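Local coordinates for protein 2-oxoglutarate-dependent dioxygenase tropC (Talaromyces stipitatus, PDB 6XJJ) that acts as a non-haem iron, 2-oxoglutarate-dependent dioxygenase in the biosynthesis of fungal tropolones, at residues S47-S52 with V193-Q198; K96-L101 with K172-P177; F142-E147 with E180-M185; H201-H206 with G294-S299. All coordinates share one frame; numbering follows the deposited sequence.

Contact 1 of 4, residues S47-S52 with V193-Q198; sequences SAWLSS and VRILGQ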
loop_
_atom_site.group_PDB
_atom_site.type_symbol
_atom_site.label_atom_id
_atom_site.label_comp_id
_atom_site.label_asym_id
_atom_site.label_seq_id
_atom_site.Cartn_x
_atom_site.Cartn_y
_atom_site.Cartn_z
ATOM N N SER A 47 -13.283 3.716 13.947
ATOM C CA SER A 47 -14.218 2.883 14.702
ATOM C C SER A 47 -15.663 3.283 14.454
ATOM O O SER A 47 -16.519 2.431 14.197
ATOM C CB SER A 47 -13.901 2.976 16.195
ATOM O OG SER A 47 -12.633 2.417 16.484
ATOM N N ALA A 48 -15.950 4.586 14.505
ATOM C CA ALA A 48 -17.332 5.035 14.415
ATOM C C ALA A 48 -17.932 4.705 13.054
ATOM O O ALA A 48 -19.094 4.292 12.965
ATOM C CB ALA A 48 -17.414 6.532 14.698
ATOM N N TRP A 49 -17.155 4.862 11.983
ATOM C CA TRP A 49 -17.713 4.662 10.652
ATOM C C TRP A 49 -18.042 3.189 10.418
ATOM O O TRP A 49 -19.025 2.870 9.738
ATOM C CB TRP A 49 -16.729 5.183 9.600
ATOM C CG TRP A 49 -17.361 5.561 8.282
ATOM C CD1 TRP A 49 -17.861 6.799 7.939
ATOM C CD2 TRP A 49 -17.557 4.724 7.138
ATOM N NE1 TRP A 49 -18.357 6.777 6.651
ATOM C CE2 TRP A 49 -18.184 5.517 6.141
ATOM C CE3 TRP A 49 -17.269 3.391 6.855
ATOM C CZ2 TRP A 49 -18.523 5.010 4.889
ATOM C CZ3 TRP A 49 -17.612 2.885 5.603
ATOM C CH2 TRP A 49 -18.232 3.693 4.641
ATOM N N LEU A 50 -17.244 2.283 10.992
ATOM C CA LEU A 50 -17.512 0.851 10.916
ATOM C C LEU A 50 -18.562 0.370 11.911
ATOM O O LEU A 50 -19.119 -0.715 11.718
ATOM C CB LEU A 50 -16.224 0.062 11.159
ATOM C CG LEU A 50 -15.153 0.052 10.078
ATOM C CD1 LEU A 50 -13.883 -0.627 10.602
ATOM C CD2 LEU A 50 -15.677 -0.660 8.830
ATOM N N SER A 51 -18.819 1.115 12.980
ATOM C CA SER A 51 -19.835 0.728 13.948
ATOM C C SER A 51 -21.231 0.967 13.386
ATOM O O SER A 51 -21.474 1.956 12.687
ATOM C CB SER A 51 -19.649 1.509 15.251
ATOM O OG SER A 51 -20.675 1.212 16.185
ATOM N N SER A 52 -22.149 0.049 13.686
ATOM C CA SER A 52 -23.531 0.163 13.237
ATOM C C SER A 52 -24.427 0.831 14.271
ATOM O O SER A 52 -25.638 0.938 14.049
ATOM C CB SER A 52 -24.086 -1.217 12.867
ATOM O OG SER A 52 -24.122 -2.080 13.983
ATOM N N VAL A 193 -12.367 3.899 0.713
ATOM C CA VAL A 193 -12.905 4.554 -0.475
ATOM C C VAL A 193 -14.229 5.242 -0.172
ATOM O O VAL A 193 -14.462 6.377 -0.603
ATOM C CB VAL A 193 -13.041 3.541 -1.622
ATOM C CG1 VAL A 193 -13.873 4.122 -2.748
ATOM C CG2 VAL A 193 -11.655 3.170 -2.140
ATOM N N ARG A 194 -15.121 4.570 0.560
ATOM C CA ARG A 194 -16.435 5.154 0.806
ATOM C C ARG A 194 -16.344 6.358 1.730
ATOM O O ARG A 194 -17.164 7.278 1.626
ATOM C CB ARG A 194 -17.374 4.110 1.402
ATOM C CG ARG A 194 -17.565 2.895 0.524
ATOM C CD ARG A 194 -18.596 1.933 1.082
ATOM N NE ARG A 194 -18.527 0.655 0.383
ATOM C CZ ARG A 194 -17.859 -0.413 0.819
ATOM N NH1 ARG A 194 -17.253 -0.402 2.001
ATOM N NH2 ARG A 194 -17.840 -1.519 0.087
ATOM N N ILE A 195 -15.379 6.360 2.651
ATOM C CA ILE A 195 -15.148 7.531 3.491
ATOM C C ILE A 195 -14.646 8.695 2.641
ATOM O O ILE A 195 -15.101 9.836 2.789
ATOM C CB ILE A 195 -14.169 7.187 4.628
ATOM C CG1 ILE A 195 -14.792 6.157 5.574
ATOM C CG2 ILE A 195 -13.788 8.440 5.403
ATOM C CD1 ILE A 195 -13.815 5.571 6.592
ATOM N N LEU A 196 -13.701 8.421 1.734
ATOM C CA LEU A 196 -13.234 9.442 0.799
ATOM C C LEU A 196 -14.383 9.974 -0.051
ATOM O O LEU A 196 -14.538 11.191 -0.216
ATOM C CB LEU A 196 -12.124 8.863 -0.085
ATOM C CG LEU A 196 -10.811 8.526 0.633
ATOM C CD1 LEU A 196 -9.871 7.714 -0.244
ATOM C CD2 LEU A 196 -10.111 9.795 1.095
ATOM N N GLY A 197 -15.198 9.074 -0.603
ATOM C CA GLY A 197 -16.361 9.507 -1.363
ATOM C C GLY A 197 -17.262 10.434 -0.570
ATOM O O GLY A 197 -17.795 11.409 -1.106
ATOM N N GLN A 198 -17.442 10.146 0.719
ATOM C CA GLN A 198 -18.256 11.006 1.574
ATOM C C GLN A 198 -17.599 12.366 1.781
ATOM O O GLN A 198 -18.285 13.395 1.802
ATOM C CB GLN A 198 -18.507 10.302 2.909
ATOM C CG GLN A 198 -19.376 11.056 3.905
ATOM C CD GLN A 198 -20.748 11.407 3.359
ATOM O OE1 GLN A 198 -21.421 10.573 2.748
ATOM N NE2 GLN A 198 -21.202 12.623 3.647
#
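Trp-49 lays one face of its indole on Ile-195, and the same ring turns its six-membered end to Arg-194. The geometry of the first approach is that of a CH-pi contact: Ile-195 CG1 lies 3.5 Å from the centroid of the Trp-49 five-membered ring, and only 13° off the ring normal. The branch continues over the indole, with Ile-195 CD1 3.9 Å from Trp-49 CG, while the two side chains run past each other in opposite directions. Trp-49 reaches this place because its CG is anti to the backbone N (chi1 -156°), which carries the ring toward the long helix 171-204.

Arg-194 comes differently. Its chain crosses that of Trp-49 at about a right angle and touches with methylenes: Arg-194 CB is 3.4 Å from Trp-49 CH2, reached at a slant, whereas Arg-194 CD lies in the ring plane at the edge, 4.0 Å from Trp-49 CH2. The guanidinium lies beyond the edge of the indole and nearly in its plane (7° between planes), not over a face, so there is no cation-pi stack.

The contact joins the short helix 47-50 to helix 171-204. Thr-191, a turn earlier on the long helix, also touches Trp-49, and Val-66 of helix 56-72 packs on Ile-195. With only carbon atoms of Ile-195 and Arg-194 meeting the indole, and no polar bond between the segments, the junction rests mainly on apolar packing, with about 193 Å² buried between the segments, both sides summed.

Contact 2 of 4, residues K96-L101 with K172-P177; sequences KKFFDL and KEFRQP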
loop_
_atom_site.group_PDB
_atom_site.type_symbol
_atom_site.label_atom_id
_atom_site.label_comp_id
_atom_site.label_asym_id
_atom_site.label_seq_id
_atom_site.Cartn_x
_atom_site.Cartn_y
_atom_site.Cartn_z
ATOM N N LYS A 96 8.796 -13.096 6.501
ATOM C CA LYS A 96 10.115 -13.559 6.920
ATOM C C LYS A 96 10.436 -14.940 6.360
ATOM O O LYS A 96 11.540 -15.161 5.853
ATOM C CB LYS A 96 10.190 -13.537 8.445
ATOM C CG LYS A 96 11.452 -14.122 9.051
ATOM C CD LYS A 96 11.510 -13.825 10.542
ATOM C CE LYS A 96 12.431 -14.774 11.292
ATOM N NZ LYS A 96 13.818 -14.819 10.764
ATOM N N LYS A 97 9.493 -15.879 6.429
ATOM C CA LYS A 97 9.716 -17.183 5.815
ATOM C C LYS A 97 10.074 -17.060 4.343
ATOM O O LYS A 97 10.968 -17.763 3.858
ATOM C CB LYS A 97 8.491 -18.081 5.997
ATOM C CG LYS A 97 8.449 -18.771 7.354
ATOM C CD LYS A 97 7.141 -19.499 7.618
ATOM C CE LYS A 97 7.222 -20.272 8.925
ATOM N NZ LYS A 97 5.941 -20.921 9.302
ATOM N N PHE A 98 9.404 -16.173 3.609
ATOM C CA PHE A 98 9.675 -16.092 2.179
ATOM C C PHE A 98 11.070 -15.540 1.909
ATOM O O PHE A 98 11.855 -16.142 1.170
ATOM C CB PHE A 98 8.630 -15.236 1.472
ATOM C CG PHE A 98 8.914 -15.053 0.020
ATOM C CD1 PHE A 98 8.582 -16.042 -0.888
ATOM C CD2 PHE A 98 9.550 -13.915 -0.436
ATOM C CE1 PHE A 98 8.858 -15.889 -2.230
ATOM C CE2 PHE A 98 9.829 -13.757 -1.774
ATOM C CZ PHE A 98 9.483 -14.748 -2.675
ATOM N N PHE A 99 11.395 -14.386 2.485
ATOM C CA PHE A 99 12.681 -13.784 2.182
ATOM C C PHE A 99 13.842 -14.540 2.813
ATOM O O PHE A 99 14.976 -14.400 2.342
ATOM C CB PHE A 99 12.671 -12.315 2.597
ATOM C CG PHE A 99 11.769 -11.468 1.746
ATOM C CD1 PHE A 99 12.144 -11.138 0.453
ATOM C CD2 PHE A 99 10.563 -10.988 2.229
ATOM C CE1 PHE A 99 11.325 -10.359 -0.351
ATOM C CE2 PHE A 99 9.737 -10.201 1.430
ATOM C CZ PHE A 99 10.120 -9.889 0.139
ATOM N N ASP A 100 13.591 -15.372 3.826
ATOM C CA ASP A 100 14.647 -16.239 4.338
ATOM C C ASP A 100 15.047 -17.326 3.348
ATOM O O ASP A 100 16.067 -17.990 3.563
ATOM C CB ASP A 100 14.214 -16.879 5.658
ATOM C CG ASP A 100 14.248 -15.901 6.818
ATOM O OD1 ASP A 100 14.859 -14.817 6.666
ATOM O OD2 ASP A 100 13.675 -16.217 7.882
ATOM N N LEU A 101 14.284 -17.512 2.269
ATOM C CA LEU A 101 14.598 -18.537 1.286
ATOM C C LEU A 101 15.920 -18.230 0.583
ATOM O O LEU A 101 16.348 -17.074 0.518
ATOM C CB LEU A 101 13.478 -18.639 0.253
ATOM C CG LEU A 101 12.127 -19.186 0.730
ATOM C CD1 LEU A 101 11.040 -18.983 -0.323
ATOM C CD2 LEU A 101 12.251 -20.660 1.060
ATOM N N LYS A 172 -0.190 -23.765 3.609
ATOM C CA LYS A 172 -0.524 -23.405 4.981
ATOM C C LYS A 172 0.469 -22.404 5.557
ATOM O O LYS A 172 0.083 -21.525 6.336
ATOM C CB LYS A 172 -0.585 -24.674 5.830
ATOM C CG LYS A 172 -1.012 -24.467 7.266
ATOM C CD LYS A 172 -1.388 -25.793 7.907
ATOM C CE LYS A 172 -1.922 -25.601 9.310
ATOM N NZ LYS A 172 -2.569 -26.847 9.804
ATOM N N GLU A 173 1.746 -22.516 5.185
ATOM C CA GLU A 173 2.741 -21.557 5.654
ATOM C C GLU A 173 2.582 -20.194 4.989
ATOM O O GLU A 173 2.801 -19.164 5.637
ATOM C CB GLU A 173 4.149 -22.102 5.415
ATOM C CG GLU A 173 4.615 -23.132 6.421
ATOM C CD GLU A 173 5.913 -23.770 5.982
ATOM O OE1 GLU A 173 6.251 -23.638 4.784
ATOM O OE2 GLU A 173 6.604 -24.385 6.822
ATOM N N PHE A 174 2.204 -20.151 3.708
ATOM C CA PHE A 174 2.423 -18.924 2.951
ATOM C C PHE A 174 1.215 -18.494 2.128
ATOM O O PHE A 174 0.652 -17.423 2.370
ATOM C CB PHE A 174 3.647 -19.108 2.050
ATOM C CG PHE A 174 4.054 -17.874 1.319
ATOM C CD1 PHE A 174 4.693 -16.845 1.987
ATOM C CD2 PHE A 174 3.839 -17.754 -0.037
ATOM C CE1 PHE A 174 5.077 -15.708 1.325
ATOM C CE2 PHE A 174 4.228 -16.618 -0.714
ATOM C CZ PHE A 174 4.853 -15.591 -0.030
ATOM N N ARG A 175 0.802 -19.309 1.159
ATOM C CA ARG A 175 -0.222 -18.862 0.219
ATOM C C ARG A 175 -1.528 -18.514 0.932
ATOM O O ARG A 175 -2.071 -17.417 0.745
ATOM C CB ARG A 175 -0.461 -19.922 -0.853
ATOM C CG ARG A 175 -1.531 -19.491 -1.839
ATOM C CD ARG A 175 -1.685 -20.432 -3.019
ATOM N NE ARG A 175 -2.766 -19.986 -3.898
ATOM C CZ ARG A 175 -3.011 -20.471 -5.112
ATOM N NH1 ARG A 175 -2.241 -21.422 -5.629
ATOM N NH2 ARG A 175 -4.031 -19.992 -5.819
ATOM N N GLN A 176 -2.059 -19.438 1.741
ATOM C CA GLN A 176 -3.336 -19.178 2.403
ATOM C C GLN A 176 -3.284 -17.909 3.240
ATOM O O GLN A 176 -4.164 -17.048 3.071
ATOM C CB GLN A 176 -3.750 -20.381 3.263
ATOM C CG GLN A 176 -3.948 -21.686 2.512
ATOM C CD GLN A 176 -4.266 -22.849 3.446
ATOM O OE1 GLN A 176 -4.069 -22.752 4.659
ATOM N NE2 GLN A 176 -4.689 -23.976 2.875
ATOM N N PRO A 177 -2.315 -17.718 4.140
ATOM C CA PRO A 177 -2.285 -16.452 4.896
ATOM C C PRO A 177 -2.213 -15.225 4.001
ATOM O O PRO A 177 -2.928 -14.242 4.240
ATOM C CB PRO A 177 -1.021 -16.588 5.752
ATOM C CG PRO A 177 -0.710 -18.011 5.800
ATOM C CD PRO A 177 -1.266 -18.654 4.582
#
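Lys-97 and Phe-98 face Glu-173 and Phe-174 where the end of helix 85-99 packs against the start of helix 171-204, a helix-helix contact beside the double-stranded beta-helix of the 2-oxoglutarate oxygenase fold. The second partner includes a wider pi-type turn at 172-175. Along the first segment, Lys-97 comes first in the contact. Its extended chain crosses that of Glu-173 at about a right angle, and Lys-97 NZ stands 3.9 Å from Glu-173 CG. Since Lys-97 NZ is 4.3 Å from Glu-173 OE2, the opposite charges lie near each other without forming a salt bridge.

Phe-98 carries the apolar part, and Phe-98 CB lies 3.6 Å from Phe-174 CE1. The two ring planes are only 19° apart, but the centroids are separated by 5.5 Å, so the rings are displaced, near parallel, and barely overlap. With Phe-142, which meets both rings, the two buried phenylalanines form a three-ring cluster, and Pro-166 touches both.

Phe-99 then receives Phe-98 CD2 over its ring centre, 3.8 Å above the plane. Last, Asp-100 OD2 accepts a hydrogen bond from Lys-96 NZ at 3.2 Å through its syn lone pair, part of a salt bridge within the segment.

Contact 3 of 4, residues F142-E147 with E180-M185; sequences FITGAE and EYRALM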
loop_
_atom_site.group_PDB
_atom_site.type_symbol
_atom_site.label_atom_id
_atom_site.label_comp_id
_atom_site.label_asym_id
_atom_site.label_seq_id
_atom_site.Cartn_x
_atom_site.Cartn_y
_atom_site.Cartn_z
ATOM N N PHE A 142 8.236 -9.125 -3.078
ATOM C CA PHE A 142 7.413 -10.187 -3.655
ATOM C C PHE A 142 6.046 -9.596 -3.971
ATOM O O PHE A 142 5.453 -8.921 -3.124
ATOM C CB PHE A 142 7.281 -11.375 -2.688
ATOM C CG PHE A 142 6.287 -12.433 -3.123
ATOM C CD1 PHE A 142 6.589 -13.322 -4.145
ATOM C CD2 PHE A 142 5.069 -12.574 -2.463
ATOM C CE1 PHE A 142 5.678 -14.304 -4.528
ATOM C CE2 PHE A 142 4.160 -13.559 -2.840
ATOM C CZ PHE A 142 4.467 -14.421 -3.872
ATOM N N ILE A 143 5.543 -9.862 -5.176
ATOM C CA ILE A 143 4.415 -9.130 -5.745
ATOM C C ILE A 143 3.263 -10.095 -6.001
ATOM O O ILE A 143 3.450 -11.134 -6.647
ATOM C CB ILE A 143 4.818 -8.420 -7.049
ATOM C CG1 ILE A 143 5.977 -7.459 -6.775
ATOM C CG2 ILE A 143 3.636 -7.648 -7.622
ATOM C CD1 ILE A 143 6.672 -6.939 -8.020
ATOM N N THR A 144 2.078 -9.745 -5.507
ATOM C CA THR A 144 0.853 -10.472 -5.806
ATOM C C THR A 144 -0.189 -9.520 -6.377
ATOM O O THR A 144 -0.052 -8.295 -6.323
ATOM C CB THR A 144 0.283 -11.166 -4.560
ATOM O OG1 THR A 144 0.055 -10.196 -3.532
ATOM C CG2 THR A 144 1.227 -12.233 -4.057
ATOM N N GLY A 145 -1.236 -10.113 -6.941
ATOM C CA GLY A 145 -2.425 -9.389 -7.340
ATOM C C GLY A 145 -3.633 -10.285 -7.175
ATOM O O GLY A 145 -3.529 -11.333 -6.530
ATOM N N ALA A 146 -4.784 -9.897 -7.722
ATOM C CA ALA A 146 -5.951 -10.766 -7.655
ATOM C C ALA A 146 -5.694 -12.020 -8.480
ATOM O O ALA A 146 -5.090 -11.959 -9.554
ATOM C CB ALA A 146 -7.203 -10.044 -8.158
ATOM N N GLU A 147 -6.146 -13.165 -7.972
ATOM C CA GLU A 147 -5.865 -14.431 -8.632
ATOM C C GLU A 147 -6.764 -14.570 -9.854
ATOM O O GLU A 147 -7.986 -14.435 -9.752
ATOM C CB GLU A 147 -6.098 -15.613 -7.693
ATOM C CG GLU A 147 -5.501 -16.908 -8.219
ATOM C CD GLU A 147 -3.997 -16.948 -8.033
ATOM O OE1 GLU A 147 -3.500 -16.239 -7.131
ATOM O OE2 GLU A 147 -3.305 -17.653 -8.797
ATOM N N GLU A 180 -5.543 -14.558 2.528
ATOM C CA GLU A 180 -6.456 -14.095 3.569
ATOM C C GLU A 180 -6.189 -12.640 3.929
ATOM O O GLU A 180 -7.127 -11.845 4.055
ATOM C CB GLU A 180 -6.353 -14.976 4.816
ATOM C CG GLU A 180 -6.932 -16.380 4.673
ATOM C CD GLU A 180 -6.762 -17.195 5.945
ATOM O OE1 GLU A 180 -6.130 -16.681 6.898
ATOM O OE2 GLU A 180 -7.235 -18.353 5.988
ATOM N N TYR A 181 -4.915 -12.267 4.094
ATOM C CA TYR A 181 -4.582 -10.877 4.381
ATOM C C TYR A 181 -5.041 -9.967 3.248
ATOM O O TYR A 181 -5.591 -8.885 3.492
ATOM C CB TYR A 181 -3.075 -10.742 4.601
ATOM C CG TYR A 181 -2.635 -9.366 5.032
ATOM C CD1 TYR A 181 -2.676 -8.999 6.365
ATOM C CD2 TYR A 181 -2.198 -8.428 4.105
ATOM C CE1 TYR A 181 -2.273 -7.743 6.776
ATOM C CE2 TYR A 181 -1.801 -7.165 4.502
ATOM C CZ TYR A 181 -1.845 -6.829 5.842
ATOM O OH TYR A 181 -1.449 -5.580 6.256
ATOM N N ARG A 182 -4.830 -10.396 1.999
ATOM C CA ARG A 182 -5.362 -9.663 0.852
ATOM C C ARG A 182 -6.851 -9.376 1.005
ATOM O O ARG A 182 -7.309 -8.267 0.708
ATOM C CB ARG A 182 -5.109 -10.440 -0.441
ATOM C CG ARG A 182 -3.655 -10.439 -0.911
ATOM C CD ARG A 182 -3.503 -11.198 -2.225
ATOM N NE ARG A 182 -4.268 -10.527 -3.267
ATOM C CZ ARG A 182 -3.854 -9.443 -3.918
ATOM N NH1 ARG A 182 -2.674 -8.890 -3.650
ATOM N NH2 ARG A 182 -4.630 -8.891 -4.835
ATOM N N ALA A 183 -7.626 -10.362 1.451
ATOM C CA ALA A 183 -9.061 -10.153 1.606
ATOM C C ALA A 183 -9.348 -9.091 2.658
ATOM O O ALA A 183 -10.173 -8.193 2.444
ATOM C CB ALA A 183 -9.740 -11.467 1.969
ATOM N N LEU A 184 -8.682 -9.181 3.811
ATOM C CA LEU A 184 -8.830 -8.144 4.826
ATOM C C LEU A 184 -8.437 -6.783 4.275
ATOM O O LEU A 184 -9.100 -5.781 4.559
ATOM C CB LEU A 184 -7.986 -8.482 6.056
ATOM C CG LEU A 184 -8.354 -9.740 6.836
ATOM C CD1 LEU A 184 -7.317 -10.020 7.910
ATOM C CD2 LEU A 184 -9.717 -9.591 7.461
ATOM N N MET A 185 -7.371 -6.724 3.470
ATOM C CA MET A 185 -6.994 -5.445 2.876
ATOM C C MET A 185 -8.059 -4.946 1.905
ATOM O O MET A 185 -8.467 -3.780 1.976
ATOM C CB MET A 185 -5.657 -5.541 2.149
ATOM C CG MET A 185 -4.413 -5.820 2.989
ATOM S SD MET A 185 -4.338 -4.842 4.498
ATOM C CE MET A 185 -4.598 -3.224 3.851
#
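Arg-182 reaches out of helix 171-204 to Thr-144, the last residue of strand 139-144, and to Gly-145 and Ala-146 just after it. Its CB points toward the strand, and CG continues anti to the carbonyl carbon (chi1 -73°). The chain then bends at chi3 (63°), which brings one face of the guanidinium against the Gly-145 carbonyl. Arg-182 CD meets the other segment first, 3.9 Å from Thr-144 OG1.

Beyond, Gly-145 O sits 3.1 Å above the guanidinium plane, offset toward its rim, and 3.4 Å from Arg-182 NE, at too poor an angle for a hydrogen bond. Arg-182 NH1 makes the one bond between the segments, a weak one to Thr-144 OG1 at 3.0 Å, with an N-H...O angle of 120°. Arg-182 NH2 lies near Ala-146 N without a hydrogen bond, both being donors; its stronger partner is outside, the carbonyl oxygen of Ile-220. Thr-144 OG1 also bonds weakly to Met-222 O.

The buried arginine thus ties the long helix to the hydroxyl ending strand 139-144 and to a carbonyl just before strand 222-227, its antiparallel neighbour. A long helix packed across one sheet of the double-stranded beta-helix is familiar in the iron/ascorbate-dependent oxidoreductases.

Contact 4 of 4, residues H201-H206 with G294-S299; sequences HKAFGH and GGYYRS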
loop_
_atom_site.group_PDB
_atom_site.type_symbol
_atom_site.label_atom_id
_atom_site.label_comp_id
_atom_site.label_asym_id
_atom_site.label_seq_id
_atom_site.Cartn_x
_atom_site.Cartn_y
_atom_site.Cartn_z
ATOM N N HIS A 201 -18.507 14.240 -1.263
ATOM C CA HIS A 201 -19.864 14.754 -1.102
ATOM C C HIS A 201 -19.876 16.053 -0.307
ATOM O O HIS A 201 -20.496 17.040 -0.716
ATOM C CB HIS A 201 -20.741 13.714 -0.404
ATOM C CG HIS A 201 -22.094 14.234 -0.036
ATOM N ND1 HIS A 201 -23.054 14.531 -0.978
ATOM C CD2 HIS A 201 -22.622 14.582 1.163
ATOM C CE1 HIS A 201 -24.130 15.002 -0.375
ATOM N NE2 HIS A 201 -23.891 15.048 0.924
ATOM N N LYS A 202 -19.201 16.063 0.847
ATOM C CA LYS A 202 -19.195 17.254 1.688
ATOM C C LYS A 202 -18.471 18.405 1.009
ATOM O O LYS A 202 -18.877 19.564 1.142
ATOM C CB LYS A 202 -18.551 16.943 3.038
ATOM C CG LYS A 202 -19.401 16.077 3.948
ATOM C CD LYS A 202 -18.724 15.830 5.287
ATOM C CE LYS A 202 -18.667 17.072 6.149
ATOM N NZ LYS A 202 -20.000 17.580 6.554
ATOM N N ALA A 203 -17.402 18.107 0.267
ATOM C CA ALA A 203 -16.601 19.166 -0.335
ATOM C C ALA A 203 -17.296 19.774 -1.544
ATOM O O ALA A 203 -17.444 20.999 -1.628
ATOM C CB ALA A 203 -15.220 18.639 -0.736
ATOM N N PHE A 204 -17.749 18.941 -2.482
ATOM C CA PHE A 204 -18.187 19.432 -3.778
ATOM C C PHE A 204 -19.609 19.025 -4.133
ATOM O O PHE A 204 -20.081 19.380 -5.220
ATOM C CB PHE A 204 -17.236 18.948 -4.880
ATOM C CG PHE A 204 -15.784 19.193 -4.578
ATOM C CD1 PHE A 204 -15.271 20.477 -4.535
ATOM C CD2 PHE A 204 -14.920 18.128 -4.390
ATOM C CE1 PHE A 204 -13.928 20.694 -4.261
ATOM C CE2 PHE A 204 -13.578 18.339 -4.128
ATOM C CZ PHE A 204 -13.082 19.619 -4.063
ATOM N N GLY A 205 -20.296 18.277 -3.270
ATOM C CA GLY A 205 -21.708 18.010 -3.447
ATOM C C GLY A 205 -22.064 16.816 -4.305
ATOM O O GLY A 205 -23.242 16.654 -4.650
ATOM N N HIS A 206 -21.099 15.975 -4.666
ATOM C CA HIS A 206 -21.393 14.832 -5.509
ATOM C C HIS A 206 -22.086 13.750 -4.695
ATOM O O HIS A 206 -22.108 13.797 -3.461
ATOM C CB HIS A 206 -20.112 14.275 -6.124
ATOM C CG HIS A 206 -19.410 15.232 -7.031
ATOM N ND1 HIS A 206 -18.551 16.204 -6.564
ATOM C CD2 HIS A 206 -19.439 15.371 -8.377
ATOM C CE1 HIS A 206 -18.078 16.897 -7.583
ATOM N NE2 HIS A 206 -18.601 16.411 -8.695
ATOM N N GLY A 294 -9.641 17.288 -7.395
ATOM C CA GLY A 294 -9.014 18.476 -7.942
ATOM C C GLY A 294 -7.604 18.705 -7.426
ATOM O O GLY A 294 -7.138 19.847 -7.384
ATOM N N GLY A 295 -6.911 17.633 -7.041
ATOM C CA GLY A 295 -5.849 17.758 -6.063
ATOM C C GLY A 295 -6.359 17.848 -4.643
ATOM O O GLY A 295 -5.564 18.074 -3.720
ATOM N N TYR A 296 -7.670 17.674 -4.443
ATOM C CA TYR A 296 -8.262 17.816 -3.117
ATOM C C TYR A 296 -7.733 16.744 -2.172
ATOM O O TYR A 296 -7.469 17.020 -0.995
ATOM C CB TYR A 296 -9.787 17.762 -3.241
ATOM C CG TYR A 296 -10.536 17.903 -1.949
ATOM C CD1 TYR A 296 -10.691 19.141 -1.348
ATOM C CD2 TYR A 296 -11.113 16.799 -1.341
ATOM C CE1 TYR A 296 -11.386 19.276 -0.160
ATOM C CE2 TYR A 296 -11.810 16.918 -0.162
ATOM C CZ TYR A 296 -11.946 18.160 0.428
ATOM O OH TYR A 296 -12.642 18.290 1.607
ATOM N N TYR A 297 -7.558 15.523 -2.671
ATOM C CA TYR A 297 -6.796 14.492 -1.977
ATOM C C TYR A 297 -5.406 14.463 -2.611
ATOM O O TYR A 297 -5.270 14.195 -3.810
ATOM C CB TYR A 297 -7.502 13.138 -2.066
ATOM C CG TYR A 297 -8.870 13.099 -1.378
ATOM C CD1 TYR A 297 -9.105 13.807 -0.206
ATOM C CD2 TYR A 297 -9.915 12.336 -1.895
ATOM C CE1 TYR A 297 -10.348 13.772 0.423
ATOM C CE2 TYR A 297 -11.159 12.298 -1.273
ATOM C CZ TYR A 297 -11.365 13.015 -0.115
ATOM O OH TYR A 297 -12.592 12.975 0.505
ATOM N N ARG A 298 -4.380 14.767 -1.814
ATOM C CA ARG A 298 -3.029 14.951 -2.334
ATOM C C ARG A 298 -2.257 13.637 -2.432
ATOM O O ARG A 298 -2.289 12.810 -1.516
ATOM C CB ARG A 298 -2.234 15.914 -1.447
ATOM C CG ARG A 298 -2.649 17.380 -1.466
ATOM C CD ARG A 298 -1.575 18.190 -0.708
ATOM N NE ARG A 298 -0.255 17.959 -1.314
ATOM C CZ ARG A 298 0.787 17.376 -0.714
ATOM N NH1 ARG A 298 1.907 17.187 -1.387
ATOM N NH2 ARG A 298 0.748 17.010 0.560
ATOM N N SER A 299 -1.527 13.469 -3.543
ATOM C CA SER A 299 -0.480 12.454 -3.656
ATOM C C SER A 299 0.857 13.102 -3.307
ATOM O O SER A 299 1.318 14.007 -4.012
ATOM C CB SER A 299 -0.428 11.846 -5.060
ATOM O OG SER A 299 0.611 10.879 -5.148
#
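Phe-204 and Tyr-296 form a T-shaped aromatic pair that joins the last turn of helix 171-204 to the loop before strand 302-304 of the dioxygenase domain. The edge of Phe-204 is directed at the face of Tyr-296, with planes at 70° and centroids 5.0 Å apart. The nearest atoms are Phe-204 CZ and Tyr-296 CD1, at 3.6 Å, while Phe-204 CE2 stands 3.8 Å from Tyr-296 CG, above the face, offset toward the rim.

Tyr-296 is fully extended about its first bond, CG anti to the backbone N, and this sends the phenol along the helix end as far as Ala-203. There Ala-203 CB approaches at a slant, 3.5 Å from Tyr-296 OH. The hydroxyl has its polar partner in Arg-67 NE, on helix 56-72, to which it is hydrogen-bonded. Phe-204 differs: its CG is anti to the carbonyl carbon (chi1 -50°) and beside the backbone N. Its ring thereby folds back over the preceding residue, so that Ala-203 CB lies 3.7 Å above the Phe-204 plane, near its centre, and one methyl group serves both rings.

Gly-205, with positive phi, takes the chain out of the helix, and its N still bonds to His-201 O. The turn is closed by a side chain as well: His-201 ND1 donates to His-206 O at 2.8 Å, with an N-H...O angle of 154° and the acceptor in the imidazole plane.

In the fold
All four contacts share helix 171-204, met in the order contact 2, contact 3, contact 1, contact 4 along its length. Contacts 2 and 4 lie at its two ends, on opposite sides of the chain's centre, their own centres about 40 Å apart. Contacts 2 and 3 adjoin, their centres about 13 Å apart, through Phe-142 CE2 and Phe-174 CZ at 3.5 Å. Contacts 1 and 4, with centres about 16 Å apart, are joined by a probable hydrogen bond, Leu-196 O to Tyr-297 OH at 2.7 Å. The iron is held by His-243, Asp-245 and His-302; all four contacts lie away from that site, and contact 3 is nearest the chain's centre, about 11 Å between centres.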